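Local coordinates for protein purine nucleoside phosphorylase (Schistosoma mansoni, PDB 5KO5) that catalyses the phosphorolysis of purine nucleosides to free base and ribose 1-phosphate and, in this second isoform, also binds cytosine, at residues R21-L26 with L70-V75; V104-G109 with C233-L238; L177-E182 with F277-T282; G85-H88 with G92-N95; K135-F140 with S222-V227. All blocks are in the same frame, centred on the assembly; numbering follows the deposited sequence.

Contact 5 lies nearest the centre of the chain and contacts 1 and 3 farthest; contacts 1, 2, 3 and 5 are buried, contact 4 only partly. Contacts 1 and 3 are largely aliphatic; contact 3 adds a charged border. Contact 2 combines an aliphatic base with a lysine that seals a helix end. Contacts 4 and 5 each place a branched aliphatic side chain over a ring, and the two meet directly through the salt bridge between R86 and E226. Contact 5 uses helix 224-232 and contact 2 the turn and strand that follow it; they touch at V227 and V237. Contact 5 also borders other subunits, whereas contacts 1 to 3 lie within one chain.

Contact 1: residues R21-L26 with L70-V75; sequences RVSNVL and LVLGSV
The hydroxyl of S23 turns back on its own chain, just where the residue meets L72 of strand 69-75. A chi1 of 78° sets S23 OG between its backbone N and carbonyl carbon, from where it meets both V25 N and L72 CD2. S23 OG accepts a hydrogen bond from V25 N at 3.1 Å, nearly straight at 167°, and donates to the backbone oxygen of I19 one turn earlier. Between S23 and V25, N24 takes a positive phi of 61° and leaves the helix. The pinned turn presents the V25 side chain to the strand. V25 CB lies 4.0 Å from L72 CB, the two side chains running past each other in opposite directions, and V25 CG1 reaches on to 4.1 Å from the backbone nitrogen of G73. The two methyls of L72 divide the other partners: CD1 packs on S23 CB at 4.1 Å, while CD2 faces both S23 OG and the carbonyl oxygen of V25, 3.9 Å from each. I19 and I50 also touch L72, closing the aliphatic layer between helix 9-23 and the sheet. Here the polypeptide passes from helix 9-23 towards strand 29-32, its departure from the helix built as an ST turn in an alpha/beta fold.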
# COMPACT_ATOMS: atom_id res chain seq x y z
N ARG A 21 13.53 35.69 -9.41
CA ARG A 21 14.05 36.97 -8.95
C ARG A 21 15.42 36.81 -8.31
O ARG A 21 16.37 37.53 -8.65
CB ARG A 21 13.09 37.59 -7.93
CG ARG A 21 11.85 38.24 -8.50
CD ARG A 21 10.90 38.56 -7.36
NE ARG A 21 11.63 38.89 -6.14
CZ ARG A 21 11.22 38.58 -4.91
NH1 ARG A 21 11.96 38.91 -3.86
NH2 ARG A 21 10.08 37.93 -4.74
N VAL A 22 15.54 35.87 -7.37
CA VAL A 22 16.73 35.79 -6.54
C VAL A 22 17.91 35.16 -7.28
O VAL A 22 19.07 35.45 -6.97
CB VAL A 22 16.39 35.06 -5.23
CG1 VAL A 22 17.60 34.94 -4.33
CG2 VAL A 22 15.27 35.79 -4.50
N SER A 23 17.66 34.31 -8.28
CA SER A 23 18.72 33.53 -8.89
C SER A 23 19.22 34.09 -10.21
O SER A 23 20.41 33.99 -10.51
CB SER A 23 18.28 32.08 -9.10
OG SER A 23 17.44 31.96 -10.23
N ASN A 24 18.33 34.66 -11.02
CA ASN A 24 18.65 35.13 -12.37
C ASN A 24 19.12 34.00 -13.29
O ASN A 24 19.79 34.25 -14.30
CB ASN A 24 19.65 36.29 -12.36
CG ASN A 24 19.60 37.11 -13.63
OD1 ASN A 24 18.53 37.32 -14.20
ND2 ASN A 24 20.76 37.57 -14.09
N VAL A 25 18.78 32.76 -12.96
CA VAL A 25 19.14 31.58 -13.75
C VAL A 25 17.86 30.94 -14.26
O VAL A 25 16.94 30.68 -13.48
CB VAL A 25 19.95 30.57 -12.92
CG1 VAL A 25 20.11 29.25 -13.68
CG2 VAL A 25 21.31 31.15 -12.55
N LEU A 26 17.80 30.70 -15.57
CA LEU A 26 16.67 29.99 -16.17
C LEU A 26 17.12 28.57 -16.52
O LEU A 26 17.74 28.36 -17.57
CB LEU A 26 16.18 30.72 -17.42
CG LEU A 26 15.49 32.06 -17.13
CD1 LEU A 26 15.02 32.72 -18.41
CD2 LEU A 26 14.32 31.85 -16.17
N LEU A 70 17.78 24.77 -2.75
CA LEU A 70 17.77 24.72 -4.21
C LEU A 70 19.02 25.45 -4.69
O LEU A 70 19.29 26.57 -4.26
CB LEU A 70 16.53 25.44 -4.73
CG LEU A 70 15.83 24.88 -5.96
CD1 LEU A 70 15.35 23.46 -5.70
CD2 LEU A 70 14.65 25.78 -6.32
N VAL A 71 19.78 24.81 -5.58
CA VAL A 71 21.03 25.38 -6.09
C VAL A 71 20.91 25.53 -7.60
O VAL A 71 20.64 24.55 -8.30
CB VAL A 71 22.24 24.51 -5.71
CG1 VAL A 71 23.54 25.18 -6.16
CG2 VAL A 71 22.25 24.24 -4.20
N LEU A 72 21.09 26.75 -8.09
CA LEU A 72 21.01 27.03 -9.52
C LEU A 72 22.35 27.56 -10.01
O LEU A 72 23.06 28.27 -9.30
CB LEU A 72 19.93 28.08 -9.82
CG LEU A 72 18.50 27.63 -9.52
CD1 LEU A 72 18.06 28.11 -8.14
CD2 LEU A 72 17.55 28.11 -10.60
N GLY A 73 22.67 27.21 -11.26
CA GLY A 73 23.91 27.69 -11.86
C GLY A 73 24.19 26.95 -13.15
O GLY A 73 23.28 26.45 -13.80
N SER A 74 25.47 26.87 -13.49
CA SER A 74 25.90 26.28 -14.75
C SER A 74 26.76 25.05 -14.50
O SER A 74 27.66 25.08 -13.66
CB SER A 74 26.68 27.29 -15.60
OG SER A 74 25.84 28.33 -16.06
N VAL A 75 26.47 23.98 -15.23
CA VAL A 75 27.31 22.79 -15.28
C VAL A 75 27.50 22.42 -16.74
O VAL A 75 26.52 22.25 -17.47
CB VAL A 75 26.68 21.60 -14.52
CG1 VAL A 75 27.49 20.33 -14.78
CG2 VAL A 75 26.60 21.90 -13.04

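Contact 2: residues V104-G109 with C233-L238; sequences VMKLLG and CGIKVL. With EDO (1,2-ethanediol), chain E.
K106 lies against C233 and I235 with the base of its side chain and bonds with its tip, so the contact has a close-packed floor and a polar outer end. On the floor, K106 CB sits 3.8 Å from C233 SG and 4.0 Å from I235 CD1. Further along the chain, K106 CD rests 3.9 Å from I235 CG1, the lysine and isoleucine passing in opposite directions. Bends at chi2 (74°) and chi4 (-63°) curl the lysine over C233 and bring its ammonium to the carbonyl. K106 NZ donates to C233 O at 2.7 Å, with a C=O...N angle of 153° and the donor tilted a little out of the carbonyl plane. This carbonyl stands just past helix 224-232, which ends in a Schellman motif with G234 as the C-prime residue; the positive charge would probably suit the negative end of the helix dipole. The outer side is looser. There NZ gives a second bond, 2.8 Å long, to O1 of a 1,2-ethanediol molecule, probably left from crystallisation, which also lies near L107 CD2. The lysine thus ties the last turn of helix 95-108 to the turn between helix 224-232 and strand 236-246, while V104 leans on helix 9-23 and I235 on L113 of the neighbouring strand 112-121.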
# COMPACT_ATOMS: atom_id res chain seq x y z
N VAL A 104 7.63 23.24 -9.63
CA VAL A 104 8.40 24.48 -9.71
C VAL A 104 9.50 24.36 -10.76
O VAL A 104 9.69 25.28 -11.57
CB VAL A 104 8.95 24.85 -8.32
CG1 VAL A 104 9.96 25.99 -8.42
CG2 VAL A 104 7.79 25.23 -7.40
N MET A 105 10.22 23.24 -10.78
CA MET A 105 11.19 23.02 -11.85
C MET A 105 10.54 23.19 -13.22
O MET A 105 11.12 23.84 -14.10
CB MET A 105 11.80 21.62 -11.76
CG MET A 105 12.78 21.45 -10.63
SD MET A 105 13.53 19.82 -10.78
CE MET A 105 14.62 19.82 -9.36
N LYS A 106 9.34 22.64 -13.41
CA LYS A 106 8.68 22.76 -14.70
C LYS A 106 8.44 24.22 -15.05
O LYS A 106 8.73 24.66 -16.17
CB LYS A 106 7.36 21.98 -14.69
CG LYS A 106 6.53 22.12 -15.99
CD LYS A 106 7.14 21.32 -17.14
CE LYS A 106 6.52 21.64 -18.49
NZ LYS A 106 5.08 21.29 -18.57
N LEU A 107 7.91 25.00 -14.09
CA LEU A 107 7.65 26.41 -14.35
C LEU A 107 8.93 27.20 -14.56
O LEU A 107 8.90 28.24 -15.24
CB LEU A 107 6.83 27.03 -13.22
CG LEU A 107 5.44 26.41 -13.05
CD1 LEU A 107 4.64 27.17 -12.02
CD2 LEU A 107 4.69 26.36 -14.37
N LEU A 108 10.05 26.75 -14.00
CA LEU A 108 11.32 27.42 -14.23
C LEU A 108 11.89 27.13 -15.61
O LEU A 108 12.81 27.83 -16.05
CB LEU A 108 12.36 27.02 -13.18
CG LEU A 108 12.11 27.51 -11.75
CD1 LEU A 108 13.09 26.85 -10.78
CD2 LEU A 108 12.18 29.03 -11.67
N GLY A 109 11.36 26.12 -16.31
CA GLY A 109 11.81 25.78 -17.64
C GLY A 109 12.49 24.43 -17.78
O GLY A 109 13.01 24.13 -18.86
N CYS A 233 4.00 16.07 -15.92
CA CYS A 233 4.11 17.42 -16.48
C CYS A 233 5.06 17.51 -17.68
O CYS A 233 5.45 18.62 -18.07
CB CYS A 233 4.44 18.45 -15.40
SG CYS A 233 6.13 18.38 -14.73
N GLY A 234 5.41 16.38 -18.28
CA GLY A 234 6.15 16.40 -19.54
C GLY A 234 7.65 16.56 -19.45
O GLY A 234 8.28 16.89 -20.46
N ILE A 235 8.25 16.34 -18.28
CA ILE A 235 9.69 16.40 -18.11
C ILE A 235 10.26 15.01 -18.35
O ILE A 235 9.79 14.02 -17.77
CB ILE A 235 10.04 16.91 -16.69
CG1 ILE A 235 9.62 18.37 -16.53
CG2 ILE A 235 11.53 16.73 -16.39
CD1 ILE A 235 9.82 18.90 -15.13
N LYS A 236 11.26 14.93 -19.22
CA LYS A 236 11.93 13.66 -19.49
C LYS A 236 12.86 13.32 -18.33
O LYS A 236 13.40 14.21 -17.68
CB LYS A 236 12.73 13.76 -20.79
CG LYS A 236 11.88 13.99 -22.02
CD LYS A 236 12.75 14.01 -23.28
CE LYS A 236 11.94 14.30 -24.52
NZ LYS A 236 11.35 15.67 -24.48
N VAL A 237 13.06 12.03 -18.09
CA VAL A 237 13.79 11.57 -16.91
C VAL A 237 14.87 10.57 -17.31
O VAL A 237 14.63 9.68 -18.13
CB VAL A 237 12.85 10.91 -15.88
CG1 VAL A 237 13.66 10.32 -14.73
CG2 VAL A 237 11.85 11.92 -15.35
N LEU A 238 16.05 10.72 -16.70
CA LEU A 238 17.07 9.68 -16.64
C LEU A 238 17.28 9.39 -15.16
O LEU A 238 17.54 10.31 -14.38
CB LEU A 238 18.39 10.17 -17.22
CG LEU A 238 19.55 9.19 -17.02
CD1 LEU A 238 19.35 7.92 -17.83
CD2 LEU A 238 20.87 9.86 -17.37
C1 EDO E . 2.81 23.68 -16.54
O1 EDO E . 2.92 22.34 -17.04
C2 EDO E . 3.02 24.69 -17.66
O2 EDO E . 4.42 24.80 -17.97

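Contact 3: residues L177-E182 with F277-T282; sequences LKIAQE and FKEIIT
I179 reaches across from helix 170-182 to E279 and I280 of helix 259-283, and its two branches do different work. With CG2 anti to the backbone N and CG1 beside it (chi1 -69°), the branches spread over the facing helix. CG2 lies 3.6 Å from E279 CG, resting on the aliphatic part of the glutamate, while CD1 goes deeper and packs against the main chain, 3.7 Å from I280 CA. The same methyl is also 3.7 Å from I280 CG1, so the tip of I179 packs on both the main chain and the side chain of I280; W276 and R283 touch it as well. The alpha carbons of I179 and I280 are the nearest pair, 7.3 Å apart. The next residue, A180, packs on V189 of strand 189-196. F277 and I281 of the partner helix lie on L114 of strand 112-121, and the two helices are thus neighbours in the helical layer that backs the central sheet of the alpha/beta fold. Three residues beyond I179, E182 again faces the partner helix and brings its carboxylate to the border of the contact. E182 OE1 stands 4.9 Å from E279 OE2, two like charges that would tend to repel. R283 answers this, its NH1 forming salt bridges to both E182 OE1 and E279 OE2. E279 turns its carboxylate there by a bend at chi2 (70°), and its backbone oxygen accepts from T282 OG1 at 2.9 Å.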
# COMPACT_ATOMS: atom_id res chain seq x y z
N LEU A 177 24.74 5.32 -21.50
CA LEU A 177 25.55 4.15 -21.81
C LEU A 177 26.70 4.51 -22.75
O LEU A 177 27.82 4.04 -22.56
CB LEU A 177 24.70 3.04 -22.41
CG LEU A 177 25.48 1.77 -22.79
CD1 LEU A 177 26.10 1.14 -21.54
CD2 LEU A 177 24.62 0.76 -23.55
N LYS A 178 26.42 5.34 -23.75
CA LYS A 178 27.46 5.71 -24.71
C LYS A 178 28.64 6.39 -24.02
O LYS A 178 29.80 6.10 -24.34
CB LYS A 178 26.88 6.63 -25.78
CG LYS A 178 27.89 7.07 -26.83
CD LYS A 178 27.74 6.24 -28.09
CE LYS A 178 26.54 6.70 -28.90
NZ LYS A 178 26.34 5.85 -30.11
N ILE A 179 28.35 7.28 -23.07
CA ILE A 179 29.42 7.97 -22.36
C ILE A 179 30.20 7.00 -21.48
O ILE A 179 31.43 7.11 -21.35
CB ILE A 179 28.84 9.15 -21.56
CG1 ILE A 179 28.36 10.24 -22.52
CG2 ILE A 179 29.88 9.72 -20.59
CD1 ILE A 179 27.46 11.27 -21.89
N ALA A 180 29.52 6.01 -20.89
CA ALA A 180 30.23 5.00 -20.12
C ALA A 180 31.18 4.20 -21.01
O ALA A 180 32.30 3.88 -20.61
CB ALA A 180 29.24 4.07 -19.43
N GLN A 181 30.74 3.88 -22.23
CA GLN A 181 31.60 3.15 -23.16
C GLN A 181 32.81 3.99 -23.55
O GLN A 181 33.93 3.47 -23.65
CB GLN A 181 30.80 2.75 -24.40
CG GLN A 181 29.64 1.82 -24.11
CD GLN A 181 28.68 1.70 -25.28
OE1 GLN A 181 28.67 2.54 -26.18
NE2 GLN A 181 27.87 0.64 -25.28
N GLU A 182 32.60 5.29 -23.79
CA GLU A 182 33.70 6.16 -24.19
C GLU A 182 34.77 6.24 -23.11
O GLU A 182 35.96 6.44 -23.42
CB GLU A 182 33.16 7.55 -24.52
CG GLU A 182 32.28 7.59 -25.76
CD GLU A 182 31.52 8.90 -25.89
OE1 GLU A 182 31.53 9.69 -24.93
OE2 GLU A 182 30.90 9.12 -26.96
N PHE A 277 27.81 12.23 -14.94
CA PHE A 277 26.66 13.11 -15.06
C PHE A 277 27.04 14.48 -15.61
O PHE A 277 26.26 15.09 -16.35
CB PHE A 277 25.90 13.19 -13.73
CG PHE A 277 24.81 12.17 -13.61
CD1 PHE A 277 25.08 10.83 -13.81
CD2 PHE A 277 23.51 12.56 -13.35
CE1 PHE A 277 24.05 9.88 -13.73
CE2 PHE A 277 22.49 11.62 -13.25
CZ PHE A 277 22.78 10.28 -13.46
N LYS A 278 28.23 14.98 -15.28
CA LYS A 278 28.69 16.22 -15.92
C LYS A 278 28.75 16.06 -17.43
O LYS A 278 28.28 16.92 -18.17
CB LYS A 278 30.04 16.64 -15.34
CG LYS A 278 30.60 17.95 -15.88
CD LYS A 278 31.92 18.28 -15.18
CE LYS A 278 32.57 19.53 -15.76
NZ LYS A 278 33.87 19.82 -15.07
N GLU A 279 29.29 14.93 -17.91
CA GLU A 279 29.37 14.71 -19.34
C GLU A 279 27.99 14.50 -19.96
O GLU A 279 27.73 14.98 -21.07
CB GLU A 279 30.30 13.53 -19.66
CG GLU A 279 30.48 13.25 -21.15
CD GLU A 279 31.27 14.32 -21.89
OE1 GLU A 279 31.80 15.24 -21.23
OE2 GLU A 279 31.35 14.23 -23.13
N ILE A 280 27.10 13.80 -19.26
CA ILE A 280 25.72 13.68 -19.75
C ILE A 280 25.11 15.06 -19.95
O ILE A 280 24.51 15.35 -20.99
CB ILE A 280 24.88 12.81 -18.80
CG1 ILE A 280 25.33 11.35 -18.85
CG2 ILE A 280 23.39 12.93 -19.15
CD1 ILE A 280 24.76 10.49 -17.73
N ILE A 281 25.29 15.94 -18.96
CA ILE A 281 24.76 17.30 -19.05
C ILE A 281 25.32 18.03 -20.27
O ILE A 281 24.57 18.64 -21.05
CB ILE A 281 25.00 18.06 -17.73
CG1 ILE A 281 24.15 17.46 -16.61
CG2 ILE A 281 24.70 19.55 -17.90
CD1 ILE A 281 24.51 17.96 -15.22
N THR A 282 26.64 17.98 -20.46
CA THR A 282 27.24 18.67 -21.61
C THR A 282 26.76 18.10 -22.93
O THR A 282 26.72 18.82 -23.94
CB THR A 282 28.77 18.60 -21.57
OG1 THR A 282 29.20 17.31 -22.02
CG2 THR A 282 29.29 18.84 -20.18

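Contact 4: residues G85-H88 with G92-N95; sequences GRLH and GYSN
In the connection from strand 78-84 to helix 95-108, L87 and the ring of Y93 pack on each other across the loop. The leucine comes over the ring face: L87 CD2 is 4.2 Å from the ring centroid and 26° off its normal, a CH-pi contact made at about a right angle between the side chains. A chi1 of -67° carries the Y93 ring anti to its own carbonyl carbon, where it faces L87. That methyl sits nearest the phenolic end, 3.9 Å from Y93 CZ, and L87 CB lies above the rim of the ring, 4.0 Å from Y93 CD2. At the ring edge, close to its plane, the backbone oxygen of H88 approaches Y93 CD2 to 3.3 Å, so the ring is met from face and rim at once. I98 of the following helix packs on both L87 and Y93, which joins the loop to the helix it leads into. S94 is the N-cap residue of helix 95-108: its hydroxyl caps a backbone nitrogen within the first turn while its own nitrogen bonds to OE1 of E97, a pattern consistent with a capping box. The CB of H88 points away from Y93, and R86 CG lies 3.8 Å above the imidazole plane, offset towards the rim. The H88 side chain is about 9 Å from the bound cytosine, nearest atoms, and R86 forms a salt bridge through NE to OE2 of E226.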
# COMPACT_ATOMS: atom_id res chain seq x y z
N GLY A 85 19.30 18.10 -0.72
CA GLY A 85 18.41 17.71 0.35
C GLY A 85 17.11 17.18 -0.23
O GLY A 85 16.11 17.90 -0.33
N ARG A 86 17.14 15.92 -0.61
CA ARG A 86 16.02 15.27 -1.26
C ARG A 86 14.88 15.02 -0.27
O ARG A 86 15.11 14.77 0.92
CB ARG A 86 16.52 13.92 -1.77
CG ARG A 86 15.58 13.16 -2.61
CD ARG A 86 16.32 11.95 -3.09
NE ARG A 86 15.65 11.36 -4.23
CZ ARG A 86 16.24 10.49 -5.04
NH1 ARG A 86 17.50 10.13 -4.81
NH2 ARG A 86 15.57 9.99 -6.06
N LEU A 87 13.65 15.09 -0.76
CA LEU A 87 12.48 14.80 0.05
C LEU A 87 12.08 13.35 -0.19
O LEU A 87 11.74 12.98 -1.32
CB LEU A 87 11.34 15.73 -0.31
CG LEU A 87 11.68 17.22 -0.30
CD1 LEU A 87 10.49 18.01 -0.81
CD2 LEU A 87 12.06 17.65 1.10
N HIS A 88 12.09 12.53 0.86
CA HIS A 88 11.74 11.12 0.76
C HIS A 88 10.40 10.84 1.43
O HIS A 88 10.11 11.36 2.51
CB HIS A 88 12.79 10.27 1.47
CG HIS A 88 14.11 10.22 0.78
ND1 HIS A 88 15.19 11.00 1.14
CD2 HIS A 88 14.55 9.43 -0.23
CE1 HIS A 88 16.22 10.72 0.36
NE2 HIS A 88 15.86 9.77 -0.48
N GLY A 92 7.45 10.96 5.77
CA GLY A 92 6.10 11.40 6.03
C GLY A 92 5.64 12.57 5.20
O GLY A 92 4.52 13.04 5.40
N TYR A 93 6.47 13.04 4.26
CA TYR A 93 6.03 14.12 3.38
C TYR A 93 4.82 13.70 2.57
O TYR A 93 4.72 12.56 2.11
CB TYR A 93 7.16 14.51 2.42
CG TYR A 93 8.34 15.13 3.11
CD1 TYR A 93 8.21 16.32 3.80
CD2 TYR A 93 9.58 14.52 3.08
CE1 TYR A 93 9.29 16.89 4.46
CE2 TYR A 93 10.66 15.07 3.72
CZ TYR A 93 10.52 16.26 4.40
OH TYR A 93 11.59 16.81 5.05
N SER A 94 3.91 14.65 2.36
CA SER A 94 2.70 14.36 1.62
C SER A 94 2.96 14.39 0.12
O SER A 94 3.99 14.87 -0.37
CB SER A 94 1.62 15.39 1.95
OG SER A 94 1.92 16.62 1.33
N ASN A 95 1.99 13.85 -0.62
CA ASN A 95 2.01 13.93 -2.08
C ASN A 95 2.21 15.36 -2.55
O ASN A 95 2.94 15.61 -3.52
CB ASN A 95 0.69 13.41 -2.63
CG ASN A 95 0.57 11.92 -2.55
OD1 ASN A 95 1.53 11.24 -2.16
ND2 ASN A 95 -0.59 11.38 -2.92

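Contact 5: residues K135-F140 with S222-V227; sequences KGHINF and STVPEV
Beside V224, which packs on H137 and N139, the hydroxyl of T223 is gripped by several groups: T223 OG1 shares a hydrogen bond of 2.9 Å with S222 OG, takes another from ND2 of N117 and a weak one from NH2 of R86. T223 occupies the N-cap position of helix 224-232, although its side chain makes no capping bond, and a 2.8 Å bond from V224 N to S222 O closes a classic gamma turn around it. This helix start faces strand 131-139 of the central sheet. V224 CG1 stands 3.9 Å from the centroid of the H137 ring and only 12° off its normal, a CH-pi contact over the face. The chi1 of 67° in H137 puts the ring between its own backbone N and carbonyl carbon, where its face meets V224 CG1. CG2 covers the inner end of the same imidazole, 3.8 Å from H137 ND1, which is hydrogen-bonded to the hydroxyl of Y168. S204 OG and E207 OE2 of a neighbouring subunit bond H137 O and N139 N, respectively. N139 caps helix 140-143 with OD1 bound to the backbone N of G142, and N139 CG lies 3.6 Å from V224 CG1.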
# COMPACT_ATOMS: atom_id res chain seq x y z
N LYS A 135 14.90 1.46 -16.43
CA LYS A 135 14.10 1.45 -17.65
C LYS A 135 12.61 1.27 -17.39
O LYS A 135 11.82 1.33 -18.34
CB LYS A 135 14.60 0.39 -18.64
CG LYS A 135 14.49 -1.04 -18.13
CD LYS A 135 15.02 -2.02 -19.18
CE LYS A 135 15.14 -3.43 -18.63
NZ LYS A 135 13.82 -4.06 -18.39
N GLY A 136 12.22 1.05 -16.15
CA GLY A 136 10.82 0.85 -15.79
C GLY A 136 10.76 0.64 -14.30
O GLY A 136 11.80 0.57 -13.62
N HIS A 137 9.54 0.53 -13.77
CA HIS A 137 9.43 0.38 -12.32
C HIS A 137 8.22 -0.45 -11.91
O HIS A 137 7.27 -0.64 -12.68
CB HIS A 137 9.44 1.73 -11.59
CG HIS A 137 8.24 2.60 -11.84
ND1 HIS A 137 8.35 3.92 -12.21
CD2 HIS A 137 6.90 2.36 -11.71
CE1 HIS A 137 7.15 4.46 -12.32
NE2 HIS A 137 6.25 3.54 -12.02
N ILE A 138 8.27 -0.92 -10.67
CA ILE A 138 7.12 -1.51 -9.99
C ILE A 138 6.86 -0.66 -8.76
O ILE A 138 7.68 -0.62 -7.83
CB ILE A 138 7.32 -2.98 -9.62
CG1 ILE A 138 7.53 -3.78 -10.91
CG2 ILE A 138 6.10 -3.49 -8.85
CD1 ILE A 138 7.76 -5.25 -10.71
N ASN A 139 5.75 0.06 -8.77
CA ASN A 139 5.45 1.10 -7.78
C ASN A 139 4.50 0.50 -6.76
O ASN A 139 3.28 0.64 -6.87
CB ASN A 139 4.79 2.24 -8.55
CG ASN A 139 4.41 3.43 -7.71
OD1 ASN A 139 4.73 3.53 -6.52
ND2 ASN A 139 3.71 4.38 -8.34
N PHE A 140 5.05 -0.16 -5.74
CA PHE A 140 4.18 -0.75 -4.72
C PHE A 140 3.31 0.28 -4.03
O PHE A 140 2.11 0.01 -3.86
CB PHE A 140 4.99 -1.62 -3.75
CG PHE A 140 5.50 -2.89 -4.38
CD1 PHE A 140 4.64 -3.97 -4.56
CD2 PHE A 140 6.81 -2.99 -4.83
CE1 PHE A 140 5.10 -5.14 -5.15
CE2 PHE A 140 7.26 -4.15 -5.42
CZ PHE A 140 6.41 -5.23 -5.57
N SER A 222 13.03 5.57 -3.14
CA SER A 222 12.89 6.93 -3.66
C SER A 222 12.56 6.85 -5.14
O SER A 222 12.17 5.80 -5.65
CB SER A 222 14.19 7.72 -3.42
OG SER A 222 15.22 7.22 -4.26
N THR A 223 12.72 8.00 -5.81
CA THR A 223 12.85 8.11 -7.26
C THR A 223 11.52 8.01 -7.99
O THR A 223 11.17 8.92 -8.75
CB THR A 223 13.88 7.12 -7.78
OG1 THR A 223 15.15 7.44 -7.19
CG2 THR A 223 14.00 7.22 -9.30
N VAL A 224 10.77 6.93 -7.78
CA VAL A 224 9.49 6.72 -8.45
C VAL A 224 8.52 7.89 -8.24
O VAL A 224 7.87 8.31 -9.21
CB VAL A 224 8.90 5.35 -8.10
CG1 VAL A 224 7.44 5.23 -8.54
CG2 VAL A 224 9.75 4.24 -8.73
N PRO A 225 8.39 8.48 -7.05
CA PRO A 225 7.47 9.63 -6.92
C PRO A 225 7.88 10.79 -7.80
O PRO A 225 7.04 11.37 -8.51
CB PRO A 225 7.53 9.97 -5.42
CG PRO A 225 7.92 8.65 -4.76
CD PRO A 225 8.90 8.04 -5.73
N GLU A 226 9.18 11.11 -7.82
CA GLU A 226 9.65 12.22 -8.64
C GLU A 226 9.49 11.91 -10.12
O GLU A 226 9.12 12.81 -10.89
CB GLU A 226 11.13 12.49 -8.34
CG GLU A 226 11.39 13.04 -6.97
CD GLU A 226 11.83 11.98 -5.99
OE1 GLU A 226 11.27 10.87 -6.03
OE2 GLU A 226 12.75 12.25 -5.18
N VAL A 227 9.78 10.67 -10.52
CA VAL A 227 9.59 10.26 -11.91
C VAL A 227 8.15 10.49 -12.35
O VAL A 227 7.89 10.97 -13.46
CB VAL A 227 9.99 8.78 -12.10
CG1 VAL A 227 9.59 8.30 -13.48
CG2 VAL A 227 11.49 8.60 -11.89